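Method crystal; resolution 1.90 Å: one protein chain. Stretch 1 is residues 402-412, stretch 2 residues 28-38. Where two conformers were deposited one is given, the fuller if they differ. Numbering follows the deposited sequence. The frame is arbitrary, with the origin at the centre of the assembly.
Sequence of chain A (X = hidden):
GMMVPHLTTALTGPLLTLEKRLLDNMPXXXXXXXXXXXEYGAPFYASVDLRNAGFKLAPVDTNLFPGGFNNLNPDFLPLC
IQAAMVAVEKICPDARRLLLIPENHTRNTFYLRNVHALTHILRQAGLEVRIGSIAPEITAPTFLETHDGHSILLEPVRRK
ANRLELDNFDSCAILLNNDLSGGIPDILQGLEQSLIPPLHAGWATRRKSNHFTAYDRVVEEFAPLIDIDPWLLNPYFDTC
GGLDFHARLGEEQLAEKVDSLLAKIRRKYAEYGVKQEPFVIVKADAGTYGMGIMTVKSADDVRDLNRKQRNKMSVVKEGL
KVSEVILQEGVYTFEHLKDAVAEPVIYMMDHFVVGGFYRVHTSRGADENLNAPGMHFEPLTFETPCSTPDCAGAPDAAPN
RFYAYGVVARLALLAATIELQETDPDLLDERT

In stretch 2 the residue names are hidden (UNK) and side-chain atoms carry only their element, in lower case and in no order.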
ATOM      1  N   PHE A 402      -5.103   1.455 -18.098  1.00 11.50           N
ATOM      2  CA  PHE A 402      -4.936   0.601 -16.908  1.00 12.16           C
ATOM      3  C   PHE A 402      -5.713   1.098 -15.704  1.00 11.76           C
ATOM      4  O   PHE A 402      -6.200   0.288 -14.907  1.00 11.05           O
ATOM      5  CB  PHE A 402      -3.431   0.262 -16.656  1.00 12.20           C
ATOM      6  CG  PHE A 402      -2.976  -0.857 -17.523  1.00 13.15           C
ATOM      7  CD1 PHE A 402      -2.631  -0.630 -18.858  1.00 14.96           C
ATOM      8  CD2 PHE A 402      -3.034  -2.159 -17.078  1.00 15.42           C
ATOM      9  CE1 PHE A 402      -2.289  -1.658 -19.693  1.00 14.47           C
ATOM     10  CE2 PHE A 402      -2.680  -3.206 -17.916  1.00 15.51           C
ATOM     11  CZ  PHE A 402      -2.325  -2.954 -19.227  1.00 14.60           C
ATOM     12  N   TYR A 403      -5.899   2.420 -15.595  1.00 11.94           N
ATOM     13  CA  TYR A 403      -6.800   2.967 -14.594  1.00 11.61           C
ATOM     14  C   TYR A 403      -8.223   2.425 -14.821  1.00 11.62           C
ATOM     15  O   TYR A 403      -8.891   1.976 -13.849  1.00 11.37           O
ATOM     16  CB  TYR A 403      -6.792   4.513 -14.534  1.00 11.80           C
ATOM     17  CG  TYR A 403      -7.754   5.062 -13.510  1.00 10.60           C
ATOM     18  CD1 TYR A 403      -7.541   4.866 -12.147  1.00 12.75           C
ATOM     19  CD2 TYR A 403      -8.887   5.787 -13.889  1.00 14.00           C
ATOM     20  CE1 TYR A 403      -8.411   5.353 -11.194  1.00 12.85           C
ATOM     21  CE2 TYR A 403      -9.798   6.276 -12.914  1.00 13.19           C
ATOM     22  CZ  TYR A 403      -9.552   6.043 -11.569  1.00 12.67           C
ATOM     23  OH  TYR A 403     -10.435   6.520 -10.595  1.00 13.97           O
ATOM     24  N   ALA A 404      -8.681   2.458 -16.081  1.00 11.02           N
ATOM     25  CA  ALA A 404      -9.992   1.913 -16.420  1.00 10.43           C
ATOM     26  C   ALA A 404     -10.080   0.410 -16.093  1.00 10.52           C
ATOM     27  O   ALA A 404     -11.079  -0.034 -15.537  1.00 10.12           O
ATOM     28  CB  ALA A 404     -10.368   2.178 -17.913  1.00  9.60           C
ATOM     29  N   TYR A 405      -9.035  -0.356 -16.392  1.00  9.60           N
ATOM     30  CA  TYR A 405      -9.027  -1.777 -16.016  1.00  9.89           C
ATOM     31  C   TYR A 405      -9.207  -1.933 -14.489  1.00 11.18           C
ATOM     32  O   TYR A 405      -9.972  -2.803 -14.014  1.00 11.07           O
ATOM     33  CB  TYR A 405      -7.728  -2.469 -16.450  1.00  9.58           C
ATOM     34  CG  TYR A 405      -7.575  -2.734 -17.939  1.00 10.17           C
ATOM     35  CD1 TYR A 405      -8.528  -2.327 -18.846  1.00 10.48           C
ATOM     36  CD2 TYR A 405      -6.451  -3.396 -18.437  1.00 13.06           C
ATOM     37  CE1 TYR A 405      -8.373  -2.590 -20.231  1.00 12.15           C
ATOM     38  CE2 TYR A 405      -6.295  -3.655 -19.810  1.00 13.38           C
ATOM     39  CZ  TYR A 405      -7.268  -3.253 -20.696  1.00 12.40           C
ATOM     40  OH  TYR A 405      -7.142  -3.488 -22.060  1.00 12.90           O
ATOM     41  N   GLY A 406      -8.484  -1.123 -13.726  1.00 11.09           N
ATOM     42  CA  GLY A 406      -8.567  -1.213 -12.261  1.00 11.63           C
ATOM     43  C   GLY A 406      -9.910  -0.777 -11.696  1.00 11.27           C
ATOM     44  O   GLY A 406     -10.358  -1.299 -10.666  1.00 11.71           O
ATOM     45  N   VAL A 407     -10.576   0.164 -12.363  1.00 10.91           N
ATOM     46  CA  VAL A 407     -11.930   0.563 -11.963  1.00 10.82           C
ATOM     47  C   VAL A 407     -12.954  -0.599 -12.178  1.00 11.32           C
ATOM     48  O   VAL A 407     -13.704  -0.985 -11.262  1.00 10.42           O
ATOM     49  CB  VAL A 407     -12.384   1.836 -12.698  1.00 11.70           C
ATOM     50  CG1 VAL A 407     -13.906   2.053 -12.522  1.00 10.55           C
ATOM     51  CG2 VAL A 407     -11.582   3.071 -12.230  1.00 11.04           C
ATOM     52  N   VAL A 408     -12.944  -1.200 -13.364  1.00 11.12           N
ATOM     53  CA  VAL A 408     -13.895  -2.258 -13.665  1.00 10.64           C
ATOM     54  C   VAL A 408     -13.589  -3.486 -12.793  1.00 11.34           C
ATOM     55  O   VAL A 408     -14.503  -4.138 -12.284  1.00  9.99           O
ATOM     56  CB  VAL A 408     -13.903  -2.610 -15.160  1.00 10.74           C
ATOM     57  CG1 VAL A 408     -14.912  -3.755 -15.455  1.00  9.11           C
ATOM     58  CG2 VAL A 408     -14.234  -1.301 -16.002  1.00  9.61           C
ATOM     59  N   ALA A 409     -12.314  -3.752 -12.552  1.00 11.53           N
ATOM     60  CA  ALA A 409     -11.948  -4.859 -11.633  1.00 11.78           C
ATOM     61  C   ALA A 409     -12.436  -4.651 -10.216  1.00 10.86           C
ATOM     62  O   ALA A 409     -12.944  -5.590  -9.587  1.00 10.97           O
ATOM     63  CB  ALA A 409     -10.434  -5.106 -11.632  1.00 11.27           C
ATOM     64  N   ARG A 410     -12.358  -3.419  -9.729  1.00 10.98           N
ATOM     65  CA  ARG A 410     -12.897  -3.081  -8.418  1.00 11.04           C
ATOM     66  C   ARG A 410     -14.452  -3.114  -8.350  1.00 11.29           C
ATOM     67  O   ARG A 410     -15.009  -3.434  -7.311  1.00 10.97           O
ATOM     68  CB  ARG A 410     -12.327  -1.759  -7.914  1.00 10.56           C
ATOM     69  CG  ARG A 410     -10.837  -1.886  -7.452  1.00 11.57           C
ATOM     70  CD  ARG A 410     -10.335  -0.555  -6.951  1.00 12.58           C
ATOM     71  NE  ARG A 410     -10.180   0.405  -8.048  1.00 12.44           N
ATOM     72  CZ  ARG A 410     -10.218   1.743  -7.898  1.00 12.48           C
ATOM     73  NH1 ARG A 410     -10.332   2.323  -6.698  1.00 12.86           N
ATOM     74  NH2 ARG A 410     -10.047   2.521  -8.935  1.00 14.33           N
ATOM     75  N   LEU A 411     -15.141  -2.787  -9.431  1.00 10.87           N
ATOM     76  CA  LEU A 411     -16.609  -2.981  -9.488  1.00 10.55           C
ATOM     77  C   LEU A 411     -16.954  -4.454  -9.357  1.00 11.55           C
ATOM     78  O   LEU A 411     -17.875  -4.817  -8.616  1.00 11.22           O
ATOM     79  CB  LEU A 411     -17.205  -2.409 -10.782  1.00 10.89           C
ATOM     80  CG  LEU A 411     -17.071  -0.900 -11.015  1.00 11.24           C
ATOM     81  CD1 LEU A 411     -17.603  -0.560 -12.463  1.00 12.13           C
ATOM     82  CD2 LEU A 411     -17.861  -0.140  -9.956  1.00 11.32           C
ATOM     83  N   ALA A 412     -16.222  -5.301 -10.075  1.00 12.09           N
ATOM     84  CA  ALA A 412     -16.433  -6.765  -9.982  1.00 12.24           C
ATOM     85  C   ALA A 412     -16.086  -7.285  -8.565  1.00 11.14           C
ATOM     86  O   ALA A 412     -16.767  -8.151  -8.026  1.00 10.91           O
ATOM     87  CB  ALA A 412     -15.610  -7.496 -11.055  1.00 10.41           C
ATOM     88  N   UNK A  28     -14.578  11.786  -7.616  1.00 13.05           N
ATOM     89  CA  UNK A  28     -15.915  11.283  -7.300  0.60 13.01           C
ATOM     90  C   UNK A  28     -15.953   9.769  -7.249  1.00 11.85           C
ATOM     91  O   UNK A  28     -16.578   9.183  -6.336  1.00 11.95           O
ATOM     92  c   UNK A  28     -18.131  10.879  -8.601  0.60 17.42           C
ATOM     93  c   UNK A  28     -19.821  13.603  -9.006  0.60 29.88           C
ATOM     94  n   UNK A  28     -20.019  12.307  -9.218  0.60 27.70           N
ATOM     95  n   UNK A  28     -20.802  14.330  -8.493  0.60 33.41           N
ATOM     96  c   UNK A  28     -19.031  11.390  -9.746  0.60 22.57           C
ATOM     97  n   UNK A  28     -18.675  14.189  -9.333  0.60 31.71           N
ATOM     98  c   UNK A  28     -16.983  11.833  -8.274  0.60 13.21           C
ATOM     99  N   UNK A  29     -15.304   9.129  -8.206  1.00 11.43           N
ATOM    100  CA  UNK A  29     -15.203   7.675  -8.258  1.00 11.79           C
ATOM    101  C   UNK A  29     -14.474   7.099  -7.036  1.00 12.46           C
ATOM    102  O   UNK A  29     -14.953   6.152  -6.409  1.00 11.62           O
ATOM    103  c   UNK A  29     -14.731   7.483 -12.108  1.00 13.93           C
ATOM    104  c   UNK A  29     -15.480   7.475 -10.770  1.00 13.81           C
ATOM    105  c   UNK A  29     -14.056   5.698  -9.500  1.00 12.74           C
ATOM    106  c   UNK A  29     -14.536   7.214  -9.565  1.00 12.37           C
ATOM    107  N   UNK A  30     -13.315   7.657  -6.698  1.00 11.82           N
ATOM    108  CA  UNK A  30     -12.548   7.147  -5.574  1.00 12.64           C
ATOM    109  C   UNK A  30     -13.289   7.370  -4.224  1.00 12.83           C
ATOM    110  O   UNK A  30     -13.295   6.486  -3.347  1.00 11.59           O
ATOM    111  c   UNK A  30     -11.148   7.746  -5.562  1.00 12.67           C
ATOM    112  c   UNK A  30     -10.105   5.884  -6.988  1.00 14.38           C
ATOM    113  c   UNK A  30     -10.351   7.378  -6.810  1.00 12.48           C
ATOM    114  o   UNK A  30     -10.234   5.097  -6.016  1.00 13.80           O
ATOM    115  o   UNK A  30      -9.788   5.486  -8.132  1.00 14.30           O
ATOM    116  N   UNK A  31     -13.942   8.514  -4.084  1.00 13.07           N
ATOM    117  CA  UNK A  31     -14.790   8.763  -2.922  1.00 13.25           C
ATOM    118  C   UNK A  31     -15.936   7.759  -2.857  1.00 13.24           C
ATOM    119  O   UNK A  31     -16.227   7.195  -1.797  1.00 13.24           O
ATOM    120  c   UNK A  31     -15.362  10.183  -2.959  1.00 13.47           C
ATOM    121  n   UNK A  31     -17.268  10.865   0.086  1.00 18.27           N
ATOM    122  c   UNK A  31     -16.047  10.722  -0.531  1.00 17.44           C
ATOM    123  c   UNK A  31     -18.220  10.646  -0.798  1.00 19.27           C
ATOM    124  c   UNK A  31     -16.290  10.462  -1.836  1.00 15.57           C
ATOM    125  n   UNK A  31     -17.659  10.376  -1.964  1.00 19.33           N
ATOM    126  N   UNK A  32     -16.545   7.461  -4.011  1.00 13.04           N
ATOM    127  CA  UNK A  32     -17.637   6.478  -4.041  1.00 11.81           C
ATOM    128  C   UNK A  32     -17.138   5.096  -3.610  1.00 12.24           C
ATOM    129  O   UNK A  32     -17.770   4.432  -2.784  1.00 11.51           O
ATOM    130  c   UNK A  32     -19.943   1.563  -6.892  1.00 15.18           C
ATOM    131  c   UNK A  32     -20.969   2.342  -6.459  1.00 15.35           C
ATOM    132  c   UNK A  32     -18.302   3.312  -6.480  1.00 13.35           C
ATOM    133  c   UNK A  32     -18.268   6.453  -5.437  1.00 12.06           C
ATOM    134  c   UNK A  32     -19.411   5.490  -5.589  1.00 13.25           C
ATOM    135  c   UNK A  32     -20.661   3.637  -6.051  1.00 15.46           C
ATOM    136  c   UNK A  32     -20.725   5.742  -5.337  1.00 14.81           C
ATOM    137  c   UNK A  32     -18.608   2.043  -6.912  1.00 15.14           C
ATOM    138  n   UNK A  32     -21.479   4.646  -5.610  1.00 16.06           N
ATOM    139  c   UNK A  32     -19.343   4.142  -6.061  1.00 13.14           C
ATOM    140  N   UNK A  33     -15.996   4.657  -4.131  1.00 12.03           N
ATOM    141  CA  UNK A  33     -15.468   3.355  -3.721  1.00 12.70           C
ATOM    142  C   UNK A  33     -15.212   3.327  -2.219  1.00 13.38           C
ATOM    143  O   UNK A  33     -15.553   2.351  -1.536  1.00 13.32           O
ATOM    144  c   UNK A  33     -14.342   2.345  -5.800  1.00 11.88           C
ATOM    145  c   UNK A  33     -15.100   0.467  -7.105  1.00 13.24           C
ATOM    146  c   UNK A  33     -14.162   3.026  -4.457  1.00 12.99           C
ATOM    147  c   UNK A  33     -14.948   1.099  -5.889  1.00 14.64           C
ATOM    148  c   UNK A  33     -13.875   2.949  -6.966  1.00 12.77           C
ATOM    149  c   UNK A  33     -14.005   2.303  -8.201  1.00 12.87           C
ATOM    150  c   UNK A  33     -14.624   1.062  -8.253  1.00 13.74           C
ATOM    151  N   UNK A  34     -14.601   4.382  -1.679  1.00 13.99           N
ATOM    152  CA  UNK A  34     -14.386   4.418  -0.223  1.00 14.92           C
ATOM    153  C   UNK A  34     -15.690   4.272   0.562  1.00 15.58           C
ATOM    154  O   UNK A  34     -15.703   3.523   1.558  1.00 14.89           O
ATOM    155  n   UNK A  34      -9.462   7.411  -1.344  1.00 21.81           N
ATOM    156  n   UNK A  34     -11.403   7.908  -0.143  1.00 19.55           N
ATOM    157  c   UNK A  34     -12.119   5.511  -0.006  1.00 16.80           C
ATOM    158  c   UNK A  34     -11.359   6.681   0.619  1.00 17.93           C
ATOM    159  c   UNK A  34     -13.622   5.664   0.235  1.00 15.11           C
ATOM    160  n   UNK A  34     -10.591   9.356  -1.689  1.00 23.07           N
ATOM    161  c   UNK A  34     -10.479   8.229  -1.064  1.00 21.93           C
ATOM    162  N   UNK A  35     -16.773   4.943   0.131  1.00 15.22           N
ATOM    163  CA  UNK A  35     -18.063   4.743   0.778  1.00 16.61           C
ATOM    164  C   UNK A  35     -18.502   3.271   0.701  1.00 16.24           C
ATOM    165  O   UNK A  35     -19.022   2.738   1.684  1.00 16.44           O
ATOM    166  c   UNK A  35     -19.153   5.627   0.173  1.00 17.09           C
ATOM    167  o   UNK A  35     -18.766   6.963   0.341  1.00 21.80           O
ATOM    168  N   UNK A  36     -18.283   2.623  -0.449  1.00 15.92           N
ATOM    169  CA  UNK A  36     -18.679   1.214  -0.595  1.00 16.34           C
ATOM    170  C   UNK A  36     -17.910   0.274   0.327  1.00 16.41           C
ATOM    171  O   UNK A  36     -18.505  -0.608   0.978  1.00 16.30           O
ATOM    172  n   UNK A  36     -21.155   3.136  -2.527  1.00 28.70           N
ATOM    173  o   UNK A  36     -21.521   0.927  -2.426  1.00 23.29           O
ATOM    174  c   UNK A  36     -20.778   1.866  -2.650  1.00 23.22           C
ATOM    175  c   UNK A  36     -19.364   1.625  -3.056  1.00 17.64           C
ATOM    176  c   UNK A  36     -18.595   0.731  -2.055  1.00 15.09           C
ATOM    177  N   UNK A  37     -16.599   0.460   0.416  1.00 16.81           N
ATOM    178  CA  UNK A  37     -15.771  -0.417   1.245  1.00 17.27           C
ATOM    179  C   UNK A  37     -16.091  -0.220   2.742  1.00 18.58           C
ATOM    180  O   UNK A  37     -16.006  -1.191   3.496  1.00 18.15           O
ATOM    181  c   UNK A  37     -13.542  -0.914  -2.615  1.00 17.05           C
ATOM    182  c   UNK A  37     -13.834  -0.269  -0.451  1.00 15.91           C
ATOM    183  c   UNK A  37     -13.102   0.668  -1.121  1.00 16.31           C
ATOM    184  c   UNK A  37     -14.806  -2.503  -1.319  1.00 19.80           C
ATOM    185  c   UNK A  37     -14.859  -3.310  -2.463  1.00 21.58           C
ATOM    186  c   UNK A  37     -13.634  -1.694  -3.756  1.00 18.96           C
ATOM    187  c   UNK A  37     -14.268  -0.219   1.013  1.00 17.32           C
ATOM    188  n   UNK A  37     -12.941   0.289  -2.419  1.00 16.09           N
ATOM    189  c   UNK A  37     -14.298  -2.878  -3.659  1.00 19.66           C
ATOM    190  c   UNK A  37     -14.099  -1.307  -1.383  1.00 16.88           C
ATOM    191  N   UNK A  38     -16.502   0.985   3.155  1.00 19.90           N
ATOM    192  CA  UNK A  38     -16.910   1.215   4.554  1.00 21.66           C
ATOM    193  C   UNK A  38     -18.131   0.379   4.902  1.00 21.97           C
ATOM    194  O   UNK A  38     -18.263  -0.105   6.030  1.00 21.79           O
ATOM    195  c   UNK A  38     -16.068   3.635   4.800  1.00 28.45           C
ATOM    196  n   UNK A  38     -17.098   5.374   6.160  1.00 37.60           N
ATOM    197  c   UNK A  38     -16.439   5.109   5.035  1.00 34.85           C
ATOM    198  c   UNK A  38     -17.251   2.690   4.838  1.00 23.02           C
ATOM    199  o   UNK A  38     -16.095   6.004   4.229  1.00 40.32           O
TER

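Position 28 carries three carbons, a nitrogen, then a carbon bearing two more nitrogens: a guanidinium on a long arm. It touches nothing on stretch 1 and is exposed, as suits a charged side chain; it is Arg-28. Position 29 has four carbons, forked at the first, with one arm two carbons long. It points toward the other helix, and its short arm approaches the hydroxyl of Tyr-403. This is Ile-29, apolar in a buried site, with CG2 3.9 Å from Tyr-403 OH.

Position 30 has three carbons, the last carrying two oxygens. These make a carboxylate, and both face donors on stretch 1: Glu-30. Its OE1 accepts a hydrogen bond from Arg-410 NH1 at 2.9 Å, within a salt bridge, and its OE2 accepts from Arg-410 NH2 at 3.1 Å and from Tyr-403 OH at 2.7 Å. A buried negative charge is thereby well compensated.

Position 31, one carbon and a five-membered ring of three carbons and two nitrogens, is out of reach of stretch 1: His-31, bonded elsewhere in the structure. At 32, one carbon leads to fused five- and six-membered rings holding eight carbons and one nitrogen, an indole touching Leu-411. This is Trp-32; its CA-to-CB bond points sideways, but the broad ring comes nearer, and Trp-32 CZ3 lies 3.8 Å from Leu-411 CD2.

Position 33 has one carbon and a six-carbon ring, without oxygen, touching Val-407, Arg-410 and Leu-411: Phe-33. The guanidinium of Arg-410 lies flat on this ring, planes 26° apart, and Arg-410 CZ is 4.3 Å from the ring centroid, an off-centre cation-pi contact. Phe-33 CZ also packs against Leu-411 CD2 at 3.9 Å. An aromatic hydrocarbon can serve both charged and apolar neighbours.

Position 34, another three-carbon arm ending in a guanidinium, is Arg-34, engaged elsewhere in the structure. Position 35, one carbon and one oxygen, is Ser-35; position 36, three carbons ending in an oxygen and a nitrogen, is Gln-36. Neither touches stretch 1, and both are partly exposed, where polar groups are at ease.

Position 37 has one carbon, then fused rings of eight carbons and one nitrogen, and points toward stretch 1, its ring edge meeting Arg-410 O: Trp-37, with CH2 3.8 Å from Arg-410 O. Position 38, three carbons with a terminal amide, is the exposed Gln-38.

The helices run roughly parallel, at 22°; their axes approach to 12.0 Å, and several long side chains reach across. Arg-410 is central: its NE donates to Gly-406 O at 3.1 Å, helping hold the guanidinium where Glu-30 meets its edge and Phe-33 covers one face. Apolar contacts with Val-407 and Leu-411 complete the packing.

Stretch 2, residues 28-38: RIEHWFRSQWQ
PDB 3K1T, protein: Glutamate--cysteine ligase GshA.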